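Long-range contacts in putative uncharacterized protein TCIL3000_10_9440 (Trypanosoma congolense, PDB 5KMX), which is an insect-stage surface antigen of unknown function whose two-lobed ectodomain, the part described here, may act as a sensor: residues A[56-61]-A[200-205]; A[96-101]-A[143-148]; A[153-158]-A[186-191]; A[174-179]-A[208-213]. All coordinates share one frame; numbering follows the deposited sequence.

Contact 1 (A[56-61]-A[200-205])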
# COMPACT_ATOMS: atom_id res chain seq x y z
N VAL A 56 -4.69 3.52 -13.80
CA VAL A 56 -3.85 4.66 -14.15
C VAL A 56 -3.48 5.50 -12.93
O VAL A 56 -4.33 5.82 -12.09
CB VAL A 56 -4.55 5.57 -15.18
CG1 VAL A 56 -3.62 6.70 -15.62
CG2 VAL A 56 -4.98 4.74 -16.39
N TYR A 57 -2.20 5.86 -12.85
CA TYR A 57 -1.68 6.67 -11.76
C TYR A 57 -0.47 7.46 -12.23
O TYR A 57 0.15 7.10 -13.24
CB TYR A 57 -1.31 5.80 -10.56
CG TYR A 57 -0.25 4.77 -10.87
CD1 TYR A 57 1.10 5.09 -10.80
CD2 TYR A 57 -0.59 3.47 -11.23
CE1 TYR A 57 2.08 4.16 -11.08
CE2 TYR A 57 0.38 2.53 -11.51
CZ TYR A 57 1.71 2.88 -11.43
OH TYR A 57 2.69 1.95 -11.71
N THR A 58 -0.13 8.52 -11.51
CA THR A 58 1.09 9.28 -11.78
C THR A 58 2.09 8.96 -10.67
O THR A 58 1.70 8.75 -9.52
CB THR A 58 0.81 10.80 -11.85
OG1 THR A 58 1.99 11.48 -12.28
CG2 THR A 58 0.38 11.33 -10.49
N GLU A 59 3.37 8.91 -11.02
CA GLU A 59 4.39 8.43 -10.08
C GLU A 59 5.75 9.08 -10.26
O GLU A 59 6.02 9.76 -11.26
CB GLU A 59 4.53 6.91 -10.20
CG GLU A 59 5.01 6.41 -11.57
CD GLU A 59 6.51 6.57 -11.78
OE1 GLU A 59 6.92 6.87 -12.92
OE2 GLU A 59 7.28 6.39 -10.81
N ALA A 60 6.62 8.85 -9.28
CA ALA A 60 8.01 9.27 -9.34
C ALA A 60 8.82 8.47 -8.32
O ALA A 60 8.25 7.89 -7.39
CB ALA A 60 8.13 10.76 -9.07
N THR A 61 10.13 8.44 -8.51
CA THR A 61 11.03 7.78 -7.57
C THR A 61 11.75 8.83 -6.73
O THR A 61 12.55 9.60 -7.26
CB THR A 61 12.07 6.90 -8.30
OG1 THR A 61 11.39 5.87 -9.02
CG2 THR A 61 13.02 6.26 -7.30
N VAL A 200 6.79 6.81 -5.20
CA VAL A 200 5.54 7.47 -4.85
C VAL A 200 4.54 7.36 -6.00
O VAL A 200 4.90 7.50 -7.16
CB VAL A 200 5.76 8.95 -4.49
CG1 VAL A 200 4.45 9.61 -4.10
CG2 VAL A 200 6.78 9.07 -3.37
N ARG A 201 3.27 7.13 -5.65
CA ARG A 201 2.20 6.98 -6.63
C ARG A 201 0.94 7.70 -6.18
O ARG A 201 0.56 7.62 -5.01
CB ARG A 201 1.92 5.50 -6.87
CG ARG A 201 3.03 4.78 -7.63
CD ARG A 201 3.20 3.34 -7.18
NE ARG A 201 2.15 2.45 -7.70
CZ ARG A 201 2.36 1.20 -8.11
NH1 ARG A 201 1.34 0.48 -8.55
NH2 ARG A 201 3.57 0.67 -8.08
N LEU A 202 0.29 8.40 -7.11
CA LEU A 202 -0.96 9.10 -6.83
C LEU A 202 -2.09 8.53 -7.68
O LEU A 202 -2.01 8.52 -8.91
CB LEU A 202 -0.80 10.60 -7.10
CG LEU A 202 -2.06 11.46 -6.94
CD1 LEU A 202 -2.56 11.43 -5.51
CD2 LEU A 202 -1.79 12.90 -7.39
N TYR A 203 -3.14 8.07 -7.01
CA TYR A 203 -4.29 7.46 -7.68
C TYR A 203 -5.53 8.35 -7.60
O TYR A 203 -5.61 9.25 -6.76
CB TYR A 203 -4.62 6.10 -7.05
CG TYR A 203 -3.70 4.98 -7.45
CD1 TYR A 203 -2.46 4.82 -6.86
CD2 TYR A 203 -4.09 4.06 -8.42
CE1 TYR A 203 -1.62 3.78 -7.23
CE2 TYR A 203 -3.26 3.02 -8.79
CZ TYR A 203 -2.03 2.88 -8.19
OH TYR A 203 -1.20 1.85 -8.56
N SER A 204 -6.49 8.09 -8.49
CA SER A 204 -7.83 8.64 -8.35
C SER A 204 -8.65 7.67 -7.52
O SER A 204 -8.36 6.47 -7.49
CB SER A 204 -8.47 8.86 -9.72
OG SER A 204 -8.79 7.62 -10.34
N GLU A 205 -9.67 8.17 -6.83
CA GLU A 205 -10.50 7.32 -5.97
C GLU A 205 -11.20 6.22 -6.76
O GLU A 205 -11.38 5.11 -6.27
CB GLU A 205 -11.55 8.16 -5.24
CG GLU A 205 -11.04 8.85 -3.99
CD GLU A 205 -12.14 9.53 -3.21
OE1 GLU A 205 -13.33 9.37 -3.58
OE2 GLU A 205 -11.83 10.23 -2.22

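Contact 2 (A[96-101]-A[143-148]). With SO4 (sulfate ion), chain G.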
# COMPACT_ATOMS: atom_id res chain seq x y z
N GLU A 96 3.07 -7.38 12.42
CA GLU A 96 2.73 -8.43 13.36
C GLU A 96 2.06 -9.62 12.66
O GLU A 96 1.00 -9.48 12.05
CB GLU A 96 1.81 -7.89 14.46
CG GLU A 96 1.64 -8.84 15.64
CD GLU A 96 0.78 -8.27 16.74
OE1 GLU A 96 0.52 -7.04 16.72
OE2 GLU A 96 0.36 -9.03 17.63
N LYS A 97 2.70 -10.78 12.76
CA LYS A 97 2.21 -12.00 12.13
C LYS A 97 2.05 -13.12 13.16
O LYS A 97 2.97 -13.41 13.92
CB LYS A 97 3.15 -12.45 11.01
CG LYS A 97 3.19 -11.51 9.81
CD LYS A 97 1.93 -11.62 8.96
CE LYS A 97 1.92 -12.90 8.13
NZ LYS A 97 0.68 -13.02 7.31
N TRP A 98 0.87 -13.74 13.17
CA TRP A 98 0.54 -14.77 14.15
C TRP A 98 0.82 -16.17 13.62
O TRP A 98 0.46 -16.50 12.48
CB TRP A 98 -0.93 -14.67 14.55
CG TRP A 98 -1.23 -13.51 15.44
CD1 TRP A 98 -1.49 -12.23 15.06
CD2 TRP A 98 -1.30 -13.54 16.87
NE1 TRP A 98 -1.73 -11.45 16.17
CE2 TRP A 98 -1.62 -12.23 17.29
CE3 TRP A 98 -1.14 -14.54 17.83
CZ2 TRP A 98 -1.76 -11.90 18.64
CZ3 TRP A 98 -1.28 -14.20 19.17
CH2 TRP A 98 -1.59 -12.89 19.56
N TYR A 99 1.44 -17.00 14.45
CA TYR A 99 1.60 -18.42 14.14
C TYR A 99 0.43 -19.21 14.71
O TYR A 99 0.11 -19.09 15.89
CB TYR A 99 2.91 -18.96 14.70
CG TYR A 99 3.10 -20.44 14.41
CD1 TYR A 99 3.71 -20.86 13.24
CD2 TYR A 99 2.64 -21.40 15.30
CE1 TYR A 99 3.88 -22.20 12.97
CE2 TYR A 99 2.79 -22.75 15.03
CZ TYR A 99 3.42 -23.14 13.87
OH TYR A 99 3.58 -24.48 13.60
N THR A 100 -0.19 -20.01 13.85
CA THR A 100 -1.27 -20.90 14.28
C THR A 100 -0.88 -22.35 14.03
O THR A 100 -0.46 -22.71 12.93
CB THR A 100 -2.58 -20.61 13.53
OG1 THR A 100 -2.87 -19.21 13.61
CG2 THR A 100 -3.73 -21.41 14.13
N CYS A 101 -1.00 -23.17 15.07
CA CYS A 101 -0.70 -24.58 14.96
C CYS A 101 -1.74 -25.28 14.09
O CYS A 101 -2.79 -25.70 14.57
CB CYS A 101 -0.65 -25.23 16.34
SG CYS A 101 0.30 -26.76 16.43
N GLY A 143 -4.60 -25.71 16.36
CA GLY A 143 -5.60 -24.67 16.23
C GLY A 143 -5.39 -23.51 17.18
O GLY A 143 -6.25 -22.63 17.30
N GLU A 144 -4.24 -23.50 17.86
CA GLU A 144 -3.95 -22.48 18.86
C GLU A 144 -3.10 -21.35 18.30
O GLU A 144 -2.21 -21.58 17.47
CB GLU A 144 -3.24 -23.09 20.06
CG GLU A 144 -3.00 -22.12 21.20
CD GLU A 144 -2.77 -22.82 22.53
OE1 GLU A 144 -3.05 -22.20 23.58
OE2 GLU A 144 -2.31 -23.97 22.52
N LYS A 145 -3.37 -20.13 18.75
CA LYS A 145 -2.49 -19.00 18.49
C LYS A 145 -1.34 -19.06 19.48
O LYS A 145 -1.41 -18.50 20.58
CB LYS A 145 -3.25 -17.67 18.62
CG LYS A 145 -4.14 -17.36 17.43
CD LYS A 145 -3.31 -17.12 16.19
CE LYS A 145 -4.14 -16.51 15.09
NZ LYS A 145 -5.25 -17.39 14.61
N CYS A 146 -0.27 -19.74 19.08
CA CYS A 146 0.83 -20.03 19.98
C CYS A 146 1.69 -18.80 20.28
O CYS A 146 2.35 -18.73 21.32
CB CYS A 146 1.71 -21.14 19.40
SG CYS A 146 0.78 -22.58 18.82
N GLY A 147 1.69 -17.85 19.36
CA GLY A 147 2.48 -16.64 19.51
C GLY A 147 2.54 -15.86 18.21
O GLY A 147 1.92 -16.24 17.22
N TYR A 148 3.29 -14.76 18.22
CA TYR A 148 3.40 -13.90 17.05
C TYR A 148 4.80 -13.31 16.92
O TYR A 148 5.59 -13.34 17.86
CB TYR A 148 2.37 -12.77 17.11
CG TYR A 148 2.54 -11.83 18.28
CD1 TYR A 148 3.40 -10.74 18.20
CD2 TYR A 148 1.83 -12.02 19.46
CE1 TYR A 148 3.56 -9.88 19.27
CE2 TYR A 148 1.98 -11.16 20.53
CZ TYR A 148 2.85 -10.09 20.43
OH TYR A 148 3.00 -9.23 21.49
S SO4 G . 1.22 -11.05 4.29
O1 SO4 G . 0.63 -10.80 2.97
O2 SO4 G . 1.42 -12.48 4.46
O3 SO4 G . 0.32 -10.55 5.32
O4 SO4 G . 2.50 -10.36 4.38

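Contact 3 (A[153-158]-A[186-191])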
# COMPACT_ATOMS: atom_id res chain seq x y z
N VAL A 153 9.71 -3.38 9.29
CA VAL A 153 9.62 -3.26 7.84
C VAL A 153 9.74 -1.79 7.45
O VAL A 153 9.40 -0.91 8.23
CB VAL A 153 8.30 -3.86 7.30
CG1 VAL A 153 8.30 -5.37 7.48
CG2 VAL A 153 7.10 -3.22 7.99
N TYR A 154 10.21 -1.55 6.23
CA TYR A 154 10.62 -0.21 5.82
C TYR A 154 10.01 0.23 4.50
O TYR A 154 9.86 -0.57 3.57
CB TYR A 154 12.14 -0.14 5.74
CG TYR A 154 12.82 -0.76 6.94
CD1 TYR A 154 13.12 -2.12 6.97
CD2 TYR A 154 13.16 0.00 8.05
CE1 TYR A 154 13.73 -2.69 8.06
CE2 TYR A 154 13.77 -0.56 9.14
CZ TYR A 154 14.06 -1.91 9.15
OH TYR A 154 14.68 -2.48 10.24
N LEU A 155 9.67 1.52 4.42
CA LEU A 155 8.90 2.06 3.30
C LEU A 155 9.63 1.93 1.96
O LEU A 155 10.78 2.35 1.83
CB LEU A 155 8.58 3.53 3.57
CG LEU A 155 7.60 4.22 2.60
CD1 LEU A 155 6.21 3.62 2.72
CD2 LEU A 155 7.58 5.72 2.86
N ALA A 156 8.94 1.36 0.98
CA ALA A 156 9.48 1.18 -0.36
C ALA A 156 8.59 1.86 -1.40
O ALA A 156 9.09 2.55 -2.29
CB ALA A 156 9.61 -0.30 -0.68
N THR A 157 7.28 1.67 -1.27
CA THR A 157 6.32 2.24 -2.20
C THR A 157 5.20 2.96 -1.46
O THR A 157 4.62 2.42 -0.52
CB THR A 157 5.71 1.15 -3.11
OG1 THR A 157 6.76 0.39 -3.72
CG2 THR A 157 4.86 1.78 -4.20
N LEU A 158 4.91 4.19 -1.89
CA LEU A 158 3.93 5.04 -1.23
C LEU A 158 2.75 5.34 -2.16
O LEU A 158 2.93 5.94 -3.22
CB LEU A 158 4.58 6.35 -0.78
CG LEU A 158 3.71 7.31 0.02
CD1 LEU A 158 3.38 6.73 1.39
CD2 LEU A 158 4.39 8.66 0.17
N ILE A 186 -0.48 4.38 6.95
CA ILE A 186 0.65 3.46 6.98
C ILE A 186 0.41 2.20 6.14
O ILE A 186 1.26 1.32 6.06
CB ILE A 186 0.98 3.02 8.43
CG1 ILE A 186 -0.26 2.43 9.10
CG2 ILE A 186 1.49 4.20 9.23
CD1 ILE A 186 0.06 1.60 10.33
N SER A 187 -0.76 2.12 5.50
CA SER A 187 -1.08 1.00 4.63
C SER A 187 -0.29 1.12 3.33
O SER A 187 -0.87 1.34 2.26
CB SER A 187 -2.58 0.93 4.35
OG SER A 187 -3.32 0.88 5.55
N GLN A 188 1.03 0.97 3.41
CA GLN A 188 1.91 1.17 2.26
C GLN A 188 2.79 -0.05 2.02
O GLN A 188 2.76 -1.02 2.78
CB GLN A 188 2.78 2.41 2.48
CG GLN A 188 2.02 3.65 2.96
CD GLN A 188 1.00 4.15 1.96
OE1 GLN A 188 0.97 3.71 0.81
NE2 GLN A 188 0.14 5.07 2.40
N GLY A 189 3.56 -0.01 0.93
CA GLY A 189 4.47 -1.09 0.60
C GLY A 189 5.73 -1.01 1.43
O GLY A 189 6.62 -0.21 1.14
N TYR A 190 5.80 -1.84 2.47
CA TYR A 190 6.96 -1.88 3.35
C TYR A 190 7.78 -3.16 3.11
O TYR A 190 7.21 -4.23 2.92
CB TYR A 190 6.53 -1.80 4.81
CG TYR A 190 6.16 -0.41 5.27
CD1 TYR A 190 4.87 0.09 5.08
CD2 TYR A 190 7.09 0.41 5.88
CE1 TYR A 190 4.54 1.37 5.50
CE2 TYR A 190 6.76 1.68 6.30
CZ TYR A 190 5.49 2.16 6.10
OH TYR A 190 5.16 3.43 6.52
N GLU A 191 9.10 -3.02 3.14
CA GLU A 191 10.01 -4.14 2.87
C GLU A 191 10.89 -4.47 4.09
O GLU A 191 11.17 -3.58 4.89
CB GLU A 191 10.90 -3.83 1.67
CG GLU A 191 10.18 -3.82 0.33
CD GLU A 191 11.08 -3.39 -0.81
OE1 GLU A 191 10.80 -3.75 -1.97
OE2 GLU A 191 12.07 -2.67 -0.55

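Contact 4 (A[174-179]-A[208-213])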
# COMPACT_ATOMS: atom_id res chain seq x y z
N ASP A 174 -9.84 12.06 1.83
CA ASP A 174 -9.87 11.92 3.28
C ASP A 174 -10.06 10.46 3.67
O ASP A 174 -9.39 9.96 4.58
CB ASP A 174 -11.00 12.78 3.87
CG ASP A 174 -10.70 14.27 3.79
OD1 ASP A 174 -9.53 14.66 3.95
OD2 ASP A 174 -11.65 15.04 3.55
N LYS A 175 -10.98 9.79 2.99
CA LYS A 175 -11.31 8.41 3.32
C LYS A 175 -10.21 7.43 2.90
O LYS A 175 -9.89 6.50 3.64
CB LYS A 175 -12.64 8.01 2.67
CG LYS A 175 -13.83 8.85 3.13
CD LYS A 175 -14.12 8.69 4.62
CE LYS A 175 -14.38 10.02 5.31
NZ LYS A 175 -13.87 10.03 6.71
N TYR A 176 -9.64 7.65 1.72
CA TYR A 176 -8.56 6.80 1.23
C TYR A 176 -7.20 7.46 1.45
O TYR A 176 -6.71 8.19 0.59
CB TYR A 176 -8.74 6.50 -0.26
CG TYR A 176 -9.93 5.64 -0.56
CD1 TYR A 176 -9.92 4.27 -0.30
CD2 TYR A 176 -11.08 6.18 -1.12
CE1 TYR A 176 -11.01 3.48 -0.58
CE2 TYR A 176 -12.18 5.40 -1.40
CZ TYR A 176 -12.14 4.04 -1.13
OH TYR A 176 -13.23 3.26 -1.41
N GLN A 177 -6.60 7.19 2.60
CA GLN A 177 -5.26 7.70 2.90
C GLN A 177 -4.19 6.88 2.17
O GLN A 177 -3.03 7.27 2.12
CB GLN A 177 -5.01 7.69 4.40
CG GLN A 177 -5.80 8.75 5.16
CD GLN A 177 -5.35 10.16 4.83
OE1 GLN A 177 -5.96 10.84 4.01
NE2 GLN A 177 -4.27 10.61 5.47
N SER A 178 -4.61 5.75 1.61
CA SER A 178 -3.74 4.92 0.79
C SER A 178 -4.56 4.19 -0.27
O SER A 178 -5.79 4.15 -0.20
CB SER A 178 -2.98 3.91 1.65
OG SER A 178 -2.24 3.01 0.84
N ALA A 179 -3.88 3.61 -1.26
CA ALA A 179 -4.54 2.85 -2.31
C ALA A 179 -4.70 1.39 -1.89
O ALA A 179 -5.51 0.66 -2.47
CB ALA A 179 -3.76 2.94 -3.61
N PRO A 208 -9.72 1.24 -10.50
CA PRO A 208 -10.09 -0.15 -10.21
C PRO A 208 -9.13 -0.83 -9.23
O PRO A 208 -9.56 -1.76 -8.54
CB PRO A 208 -10.04 -0.83 -11.58
CG PRO A 208 -9.28 0.08 -12.46
CD PRO A 208 -9.50 1.46 -11.94
N PHE A 209 -7.88 -0.38 -9.16
CA PHE A 209 -6.93 -0.94 -8.21
C PHE A 209 -7.42 -0.76 -6.78
O PHE A 209 -7.32 -1.67 -5.96
CB PHE A 209 -5.55 -0.30 -8.38
CG PHE A 209 -4.53 -0.76 -7.38
CD1 PHE A 209 -3.91 -1.99 -7.51
CD2 PHE A 209 -4.18 0.05 -6.31
CE1 PHE A 209 -2.97 -2.41 -6.59
CE2 PHE A 209 -3.25 -0.37 -5.38
CZ PHE A 209 -2.64 -1.60 -5.52
N ILE A 210 -7.94 0.43 -6.48
CA ILE A 210 -8.49 0.71 -5.16
C ILE A 210 -9.79 -0.05 -4.95
O ILE A 210 -10.04 -0.58 -3.87
CB ILE A 210 -8.73 2.22 -4.97
CG1 ILE A 210 -7.41 2.99 -5.09
CG2 ILE A 210 -9.39 2.49 -3.62
CD1 ILE A 210 -7.54 4.49 -4.94
N ALA A 211 -10.63 -0.09 -5.99
CA ALA A 211 -11.89 -0.81 -5.93
C ALA A 211 -11.62 -2.30 -5.73
O ALA A 211 -12.32 -2.97 -4.97
CB ALA A 211 -12.70 -0.59 -7.19
N PHE A 212 -10.60 -2.80 -6.42
CA PHE A 212 -10.16 -4.17 -6.23
C PHE A 212 -9.77 -4.36 -4.77
O PHE A 212 -10.34 -5.20 -4.08
CB PHE A 212 -8.97 -4.49 -7.16
CG PHE A 212 -8.61 -5.95 -7.23
CD1 PHE A 212 -9.40 -6.93 -6.65
CD2 PHE A 212 -7.45 -6.35 -7.88
CE1 PHE A 212 -9.05 -8.27 -6.72
CE2 PHE A 212 -7.10 -7.68 -7.96
CZ PHE A 212 -7.90 -8.64 -7.38
N GLN A 213 -8.83 -3.54 -4.31
CA GLN A 213 -8.35 -3.59 -2.93
C GLN A 213 -9.48 -3.55 -1.89
O GLN A 213 -9.48 -4.33 -0.93
CB GLN A 213 -7.40 -2.42 -2.67
CG GLN A 213 -6.01 -2.62 -3.26
CD GLN A 213 -5.11 -3.49 -2.39
OE1 GLN A 213 -5.36 -3.65 -1.19
NE2 GLN A 213 -4.07 -4.04 -2.98

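Contact 1 (A[56-61]-A[200-205])
Tyr57 lays its ring against two side chains of 200-205, Arg201 and Tyr203. CG sits in the crowded position between backbone N and carbonyl carbon (chi1 61°), which turns the ring along its own strand toward Glu59, with one face to Arg201. The Arg201 guanidinium lies flat on that face, planes 11° apart, as an off-centre cation-pi contact with CZ 4.3 Å from the ring centroid. The guanidinium edge is used as well: Arg201 NH1 donates in plane to Tyr203 OH at 2.9 Å. Tyr57 CB stands over the centre of the Tyr203 ring, while Tyr57 CD2 comes within 3.2 Å of Tyr203 OH. Thr58 pairs by two backbone bonds with Leu202, the shorter from Leu202 N to Thr58 O at 2.8 Å. Strands 53-63 and 197-204 are antiparallel neighbours in the large mixed sheet. On the face opposite Tyr57, Thr58 CG2 rests on Leu202 CB at 3.7 Å, and Phe33 covers both residues; Thr58 OG1 bonds to Trp29 O. Glu59 returns to the tyrosine face, its CB touching Arg201 CG, and its carboxylate forms a salt bridge with Arg41. Ala60 and Val200 exchange the last two backbone bonds.

Contact 2 (A[96-101]-A[143-148])
Strands 96-100 and 145-148 run antiparallel, their axes 4.7 Å apart at 152°, with Tyr99 N donating to Gly147 O at 2.9 Å and Cys101 N to Glu144 O at 3.1 Å. They are ends of the long strands 85-100 and 145-165 and form an antiparallel pair beside helix 116-128, far from the centre of the chain, in this bilobed ectodomain. Lys145 is the centre of an inverse gamma turn where the pairing becomes irregular. Trp98, Tyr148, Thr100 and Lys145 share one face. Tyr148 CB lies over the Trp98 indole, and the Tyr148 ring turns an edge to the six-membered ring, planes 52° apart, with Tyr148 CD2 3.5 Å from Trp98 CH2. Glu96, its chain extended beyond CG, places OE2 over the centre of the Tyr148 ring, 3.5 Å from Tyr148 CD1. The Lys145 chain crosses Trp98 at about a right angle; bends at chi2 (-66°) and chi4 carry NZ to Thr100 OG1. On the other face Tyr99 meets the rings of His119 and Phe122 from the helix. Cys146 SG lies at the edge of the Tyr99 ring, 4.2 Å from Tyr99 CD2. Disulfides link Cys101, just past its strand, to Cys115 before helix 116-128, and Cys146 to Cys140; Cys101 CB touches Cys146 SG. A sulfate, probably from the crystallisation liquor, is held by Arg95 and by Lys97, whose NZ donates to sulfate O2 at 3.0 Å and more distantly to O3.

Contact 3 (A[153-158]-A[186-191])
Leu155 CG stands anti to the backbone N (chi1 -171°) and Tyr190 CG anti to its carbonyl carbon (chi1 -77°), torsions that bring a leucine methyl over the tyrosine ring. Leu155 CD1 sits over one face, offset toward the rim, 3.8 Å from Tyr190 CZ in a CH-pi contact. The same methyl touches Gln188 CB, and the two side chains lie side by side. At the root of the tyrosine, Val153 CG2 packs on Tyr190 CB at 3.5 Å, the two side chains crossing at about a right angle. The backbones pair antiparallel through a classic beta bulge: Ala156 and Thr157 both face Gly189, whose carbonyl oxygen accepts from Ala156 N at 2.8 Å and from Thr157 N at 3.1 Å, the latter in the carbonyl plane on a lone pair. Gly189 N answers to Thr157 O. Before the bulge, Tyr154 and Glu191 exchange two short backbone bonds. Opposite the Tyr190 face, Glu191 stretches beyond CG along Ala156, with OE2 3.4 Å from Ala156 CB. Leu158 CD1 covers the Gln188 amide, 3.6 Å from CD; the amide is held at both ends, NE2 by Asp185 O and OE1 by Tyr159 N. Tyr190 OH reaches Pro90 O. The segment 153-158 belongs to strand 145-165, which also pairs with strand 85-100 through Val93 and Leu91 and, in parallel, with strand 197-204 through Asn199 and Arg201, while Leu73 and Val75 of strand 72-79 lie against Leu155 and Leu158.

Contact 4 (A[174-179]-A[208-213])
Ile210 is the bump that 174-179 receives: its two branches enter a hollow shaped by the Tyr176 ring and the Ala179 methyl. CG2, anti to the backbone N, reaches over one face of the Tyr176 ring, 3.6 Å from Tyr176 CE1, as a CH-pi contact. CG1, anti to the carbonyl carbon (chi1 -61°), turns to Ala179 and lies 3.9 Å from Ala179 CB. The Ala179 methyl is itself a small knob, set in the corner made by Ile210 CG1 and the edge of the Phe209 ring, with Phe209 CE2 3.8 Å away. One turn on, Gln213 CG borders the Ala179 carbonyl, 3.4 Å from Ala179 O. The contact joins the loop after strand 169-172 to the first turns of helix 208-216 in the protein interior. Val161 of strand 145-165 lies against both Tyr176 and Ile210, Tyr159 against Ala179, and Phe209 also meets the ring of Tyr203. Two polar ends find partners just outside the two segments: Tyr176 OH bonds to Gln214 OE1 and Gln213 OE1 accepts from Tyr181 N. Between the two segments themselves the meeting is largely apolar, apart from the Ala179 carbonyl, so loop and helix are joined by the fit of methyls and rings.

Contacts 1, 3 and 4 form one continuous region, while contact 2 stands apart, its centre about 36 Å from that of contact 1. Strand 145-165 bridges the distance: it supplies one side of contacts 2 and 3, whose nearest atoms are about 7 Å apart, and it neighbours strand 197-204 of contact 1. Contacts 1 and 3 are joined by a probable hydrogen bond from Arg201 N to Leu158 O, 2.7 Å. Contact 4 packs on contact 1 through Ile210 CD1, 3.9 Å from Tyr203 CB, and meets contact 3 where Ser178 OG lies 2.6 Å from Ser187 O. Both contacts 2 and 3 are nested within the chain loop closed by contact 1.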